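Local coordinates for glucose-inhibited division protein A-related protein, probable oxidoreductase (Thermus thermophilus, PDB 2CUL), which binds flavin-adenine dinucleotide in a Rossmann-type fold and is probably an oxidoreductase related to the glucose-inhibited division protein A family, at residues Trp188-Phe193 and Cys207-Asp212; Phe193-Lys196 and Gly200-Ala203. All blocks are in the same frame, centred on the assembly; numbering follows the deposited sequence.

Contact 1 of 2, residues Trp188-Phe193 and Cys207-Asp212. With FAD (flavin-adenine dinucleotide), chain B.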
# COMPACT_ATOMS: atom_id res chain seq x y z
N TRP A 188 11.28 9.01 6.87
CA TRP A 188 10.89 9.25 5.49
C TRP A 188 11.32 10.56 4.85
O TRP A 188 11.23 11.62 5.45
CB TRP A 188 9.36 9.13 5.46
CG TRP A 188 8.71 9.07 4.13
CD1 TRP A 188 8.82 8.07 3.20
CD2 TRP A 188 7.76 9.99 3.61
NE1 TRP A 188 7.97 8.31 2.15
CE2 TRP A 188 7.31 9.49 2.37
CE3 TRP A 188 7.23 11.20 4.08
CZ2 TRP A 188 6.36 10.15 1.59
CZ3 TRP A 188 6.28 11.86 3.30
CH2 TRP A 188 5.85 11.33 2.07
N GLU A 189 11.81 10.47 3.61
CA GLU A 189 12.22 11.65 2.85
C GLU A 189 11.07 11.95 1.89
O GLU A 189 10.91 11.28 0.86
CB GLU A 189 13.51 11.36 2.07
CG GLU A 189 14.03 12.52 1.25
CD GLU A 189 15.46 12.30 0.76
OE1 GLU A 189 15.73 11.26 0.13
OE2 GLU A 189 16.31 13.18 1.01
N GLU A 190 10.26 12.94 2.23
CA GLU A 190 9.09 13.32 1.45
C GLU A 190 9.30 13.52 -0.05
O GLU A 190 8.46 13.11 -0.86
CB GLU A 190 8.46 14.58 2.04
CG GLU A 190 7.10 14.93 1.47
CD GLU A 190 6.52 16.19 2.08
OE1 GLU A 190 6.42 16.27 3.32
OE2 GLU A 190 6.16 17.11 1.31
N LYS A 191 10.41 14.13 -0.44
CA LYS A 191 10.67 14.39 -1.85
C LYS A 191 10.96 13.15 -2.69
O LYS A 191 10.65 13.11 -3.88
CB LYS A 191 11.85 15.36 -1.99
CG LYS A 191 11.66 16.71 -1.32
CD LYS A 191 12.91 17.57 -1.45
CE LYS A 191 14.11 16.91 -0.79
NZ LYS A 191 15.35 17.71 -0.95
N THR A 192 11.55 12.13 -2.07
CA THR A 192 11.93 10.91 -2.77
C THR A 192 11.18 9.66 -2.33
O THR A 192 11.30 8.61 -2.96
CB THR A 192 13.42 10.62 -2.57
OG1 THR A 192 13.67 10.43 -1.17
CG2 THR A 192 14.26 11.78 -3.07
N PHE A 193 10.42 9.77 -1.24
CA PHE A 193 9.66 8.65 -0.69
C PHE A 193 10.57 7.61 -0.04
O PHE A 193 10.13 6.54 0.36
CB PHE A 193 8.83 7.97 -1.78
CG PHE A 193 7.71 8.83 -2.31
CD1 PHE A 193 6.46 8.81 -1.71
CD2 PHE A 193 7.92 9.67 -3.40
CE1 PHE A 193 5.43 9.62 -2.18
CE2 PHE A 193 6.90 10.48 -3.88
CZ PHE A 193 5.65 10.45 -3.27
N CYS A 207 0.75 4.58 5.52
CA CYS A 207 1.78 4.06 6.41
C CYS A 207 2.89 5.07 6.67
O CYS A 207 3.76 4.83 7.51
CB CYS A 207 2.35 2.72 5.88
SG CYS A 207 3.49 2.76 4.48
N VAL A 208 2.87 6.21 5.97
CA VAL A 208 3.87 7.26 6.20
C VAL A 208 3.26 8.64 6.47
O VAL A 208 3.86 9.46 7.16
CB VAL A 208 4.89 7.39 5.04
CG1 VAL A 208 5.83 6.21 5.06
CG2 VAL A 208 4.18 7.48 3.71
N ARG A 209 2.08 8.91 5.91
CA ARG A 209 1.44 10.20 6.13
C ARG A 209 -0.07 10.11 5.99
O ARG A 209 -0.58 9.38 5.14
CB ARG A 209 1.99 11.24 5.14
CG ARG A 209 1.39 12.63 5.33
CD ARG A 209 2.26 13.70 4.67
NE ARG A 209 2.44 13.47 3.24
CZ ARG A 209 3.21 14.22 2.46
NH1 ARG A 209 3.87 15.25 2.97
NH2 ARG A 209 3.33 13.93 1.17
N GLU A 210 -0.78 10.84 6.84
CA GLU A 210 -2.24 10.82 6.81
C GLU A 210 -2.79 11.46 5.54
O GLU A 210 -2.12 12.26 4.88
CB GLU A 210 -2.81 11.54 8.04
CG GLU A 210 -2.58 10.80 9.34
CD GLU A 210 -3.33 11.42 10.51
OE1 GLU A 210 -3.00 12.56 10.89
OE2 GLU A 210 -4.25 10.77 11.04
N GLY A 211 -4.02 11.09 5.21
CA GLY A 211 -4.67 11.64 4.03
C GLY A 211 -5.88 10.82 3.64
O GLY A 211 -6.09 9.73 4.17
N ASP A 212 -6.70 11.35 2.73
CA ASP A 212 -7.90 10.66 2.26
C ASP A 212 -7.61 9.94 0.94
O ASP A 212 -6.46 9.91 0.50
CB ASP A 212 -9.05 11.65 2.09
CG ASP A 212 -8.70 12.81 1.18
OD1 ASP A 212 -7.82 12.66 0.31
OD2 ASP A 212 -9.33 13.87 1.34
PA FAD B . -4.87 0.70 1.94
O1A FAD B . -5.43 0.26 3.23
O2A FAD B . -5.78 1.22 0.89
O5B FAD B . -4.04 -0.50 1.29
C5B FAD B . -3.08 -1.21 2.06
C4B FAD B . -2.91 -2.56 1.38
O4B FAD B . -1.72 -3.15 1.91
C3B FAD B . -4.05 -3.56 1.65
O3B FAD B . -4.54 -4.14 0.46
C2B FAD B . -3.43 -4.54 2.59
O2B FAD B . -4.03 -5.82 2.64
C1B FAD B . -1.98 -4.53 2.12
N9A FAD B . -1.00 -5.02 3.09
C8A FAD B . -0.76 -4.52 4.35
N7A FAD B . 0.19 -5.19 4.98
C5A FAD B . 0.58 -6.17 4.09
C6A FAD B . 1.56 -7.19 4.17
N6A FAD B . 2.33 -7.39 5.22
N1A FAD B . 1.70 -8.02 3.07
C2A FAD B . 0.91 -7.84 1.95
N3A FAD B . -0.03 -6.87 1.82
C4A FAD B . -0.16 -6.07 2.91
N1 FAD B . -10.18 8.07 3.58
C2 FAD B . -11.26 8.51 2.84
O2 FAD B . -11.10 9.22 1.87
N3 FAD B . -12.54 8.10 3.23
C4 FAD B . -12.81 7.29 4.31
O4 FAD B . -13.98 6.97 4.60
C4X FAD B . -11.71 6.85 5.07
N5 FAD B . -11.90 6.04 6.18
C5X FAD B . -10.82 5.61 6.93
C6 FAD B . -11.04 4.80 8.05
C7 FAD B . -9.98 4.32 8.84
C7M FAD B . -10.29 3.44 10.03
C8 FAD B . -8.64 4.69 8.49
C8M FAD B . -7.45 4.22 9.28
C9 FAD B . -8.40 5.52 7.36
C9A FAD B . -9.47 6.00 6.57
N10 FAD B . -9.28 6.84 5.41
C10 FAD B . -10.39 7.27 4.67
C1' FAD B . -7.90 7.30 4.98
C2' FAD B . -7.25 6.66 3.73
O2' FAD B . -7.85 7.20 2.58
C3' FAD B . -7.38 5.13 3.70
O3' FAD B . -6.78 4.54 4.85
C4' FAD B . -6.71 4.49 2.47
O4' FAD B . -7.10 3.12 2.33
C5' FAD B . -5.18 4.60 2.64
O5' FAD B . -4.53 4.05 1.48
P FAD B . -3.26 3.10 1.57
O1P FAD B . -2.91 2.82 0.17
O2P FAD B . -2.19 3.72 2.42
O3P FAD B . -3.76 1.80 2.31
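The Trp188 indole lies between two residues: Val208 packs over one face and CA of Glu190 over the opposite one, while the guanidinium of Arg209 stands at the benzene edge. Val208 CB sits 4.1 Å from the centroid of the five-membered ring and only 7° off its normal, a CH-pi contact, and Val208 CG2 leans toward the rim, 4.0 Å from Trp188 CE2. Trp188 CH2 in turn comes over a face of the guanidinium, 3.7 Å from Arg209 NH2; with the planes 80° apart, the ring meets the cation edge-on and no stack forms. With CG anti to the backbone N (chi1 -169°), the indole is carried toward Val208 and Arg209, and its NE1 donates to the carbonyl of Ala203 on strand 201-203. Glu190, extended beyond CG, forms a salt bridge from OE1 to Arg209 NH1 at 2.8 Å, its carboxylate turned well out of the guanidinium plane. Replacing Trp188 with an alanine would probably leave Val208 without its aromatic cover and the Ala203 carbonyl without this donor. Glu219 takes Arg209 NH2, so two carboxylates share one cation, which probably offsets the nearby charge of Arg222; further along the same loop, Gly211 and Asp212 line the FAD pocket.

Contact 2 of 2, residues Phe193-Lys196 and Gly200-Ala203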
# COMPACT_ATOMS: atom_id res chain seq x y z
N PHE A 193 10.42 9.77 -1.24
CA PHE A 193 9.66 8.65 -0.69
C PHE A 193 10.57 7.61 -0.04
O PHE A 193 10.13 6.54 0.36
CB PHE A 193 8.83 7.97 -1.78
CG PHE A 193 7.71 8.83 -2.31
CD1 PHE A 193 6.46 8.81 -1.71
CD2 PHE A 193 7.92 9.67 -3.40
CE1 PHE A 193 5.43 9.62 -2.18
CE2 PHE A 193 6.90 10.48 -3.88
CZ PHE A 193 5.65 10.45 -3.27
N ARG A 194 11.85 7.94 0.07
CA ARG A 194 12.82 7.02 0.65
C ARG A 194 12.73 6.84 2.16
O ARG A 194 12.51 7.80 2.91
CB ARG A 194 14.24 7.48 0.32
CG ARG A 194 14.66 7.30 -1.13
CD ARG A 194 15.27 5.92 -1.35
NE ARG A 194 16.56 5.79 -0.68
CZ ARG A 194 16.79 5.00 0.36
NH1 ARG A 194 18.00 4.96 0.90
NH2 ARG A 194 15.83 4.24 0.86
N LEU A 195 12.86 5.59 2.60
CA LEU A 195 12.93 5.27 4.02
C LEU A 195 14.44 5.13 4.12
O LEU A 195 15.01 4.05 3.91
CB LEU A 195 12.21 3.94 4.32
CG LEU A 195 10.68 4.03 4.37
CD1 LEU A 195 10.11 2.64 4.67
CD2 LEU A 195 10.25 5.02 5.45
N LYS A 196 15.09 6.26 4.38
CA LYS A 196 16.54 6.38 4.44
C LYS A 196 17.35 5.46 5.34
O LYS A 196 18.57 5.37 5.18
CB LYS A 196 16.92 7.83 4.76
CG LYS A 196 16.46 8.30 6.13
CD LYS A 196 16.95 9.71 6.42
CE LYS A 196 16.42 10.22 7.74
NZ LYS A 196 16.79 9.34 8.88
N GLY A 200 17.43 1.35 -1.22
CA GLY A 200 16.43 0.80 -2.12
C GLY A 200 15.02 0.65 -1.58
O GLY A 200 14.19 -0.03 -2.19
N LEU A 201 14.75 1.30 -0.46
CA LEU A 201 13.45 1.21 0.20
C LEU A 201 12.63 2.49 0.14
O LEU A 201 13.15 3.57 0.43
CB LEU A 201 13.65 0.81 1.66
CG LEU A 201 12.40 0.51 2.50
CD1 LEU A 201 11.70 -0.72 1.95
CD2 LEU A 201 12.81 0.27 3.95
N TYR A 202 11.36 2.36 -0.24
CA TYR A 202 10.45 3.50 -0.35
C TYR A 202 9.16 3.20 0.41
O TYR A 202 8.87 2.05 0.70
CB TYR A 202 10.11 3.75 -1.82
CG TYR A 202 11.30 4.08 -2.68
CD1 TYR A 202 11.65 5.40 -2.95
CD2 TYR A 202 12.11 3.07 -3.18
CE1 TYR A 202 12.76 5.71 -3.71
CE2 TYR A 202 13.24 3.36 -3.94
CZ TYR A 202 13.56 4.69 -4.21
OH TYR A 202 14.67 4.99 -4.96
N ALA A 203 8.41 4.24 0.73
CA ALA A 203 7.13 4.08 1.42
C ALA A 203 6.18 5.16 0.92
O ALA A 203 6.60 6.27 0.59
CB ALA A 203 7.32 4.19 2.92
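Arg194 folds its side chain over the ring of Tyr202 and back to the carbonyl of Leu201. Arg194 CB lies 4.1 Å from Leu201 O; CG approaches the Tyr202 ring at CE1; Arg194 CD then settles over the face of that ring, 3.8 Å from the Tyr202 centroid and 29° off the normal, a CH-pi contact. Bends at chi2 (-89°) and chi3 turn the guanidinium back to the backbone, where Arg194 NH2 donates to Leu201 O at 2.8 Å, on a lone pair in the carbonyl plane and almost in the guanidinium plane. Gly200 N lies over a guanidinium face, and NH1 bonds to Leu198 O. Leu201 O also accepts from Leu195 N at 3.0 Å, nearly straight at 172° but from above the carbonyl plane, so two donors grip this oxygen. Beyond it, Ala203 N donates to Phe193 O at 2.9 Å. On the side away from Tyr202, Leu195 CD1 fits between Leu201 CD2 and Ala203 CB, 3.6 Å from the latter. The hydrogen bonds flank a single antiparallel bridge, Arg194 with Tyr202, laid along 201-203, one of the two outermost strands of the mixed sheet, whose parallel core and FAD are characteristic of a Rossmann-type dinucleotide-binding fold.

How the contacts relate
Followed from the N terminus, the chain reaches these contacts at strand 188-189, then turns at 190-193 into strand 194-195, a two-stranded antiparallel pair with a G1 bulge at Phe193 and Arg194. Contact 2 then closes the short loop across 197-199, bringing 193-196 back against 200-203. Contact 1 closes a wider loop from 188-193 to 207-212, and contact 2 lies within its span, sharing Phe193. Their centres are 10 Å apart, and they meet directly where Val208 CG1 packs on Ala203 CB at 3.3 Å. Together they tie the hairpin to the edge of the mixed sheet and to the loop leading past FAD into helix 213-230.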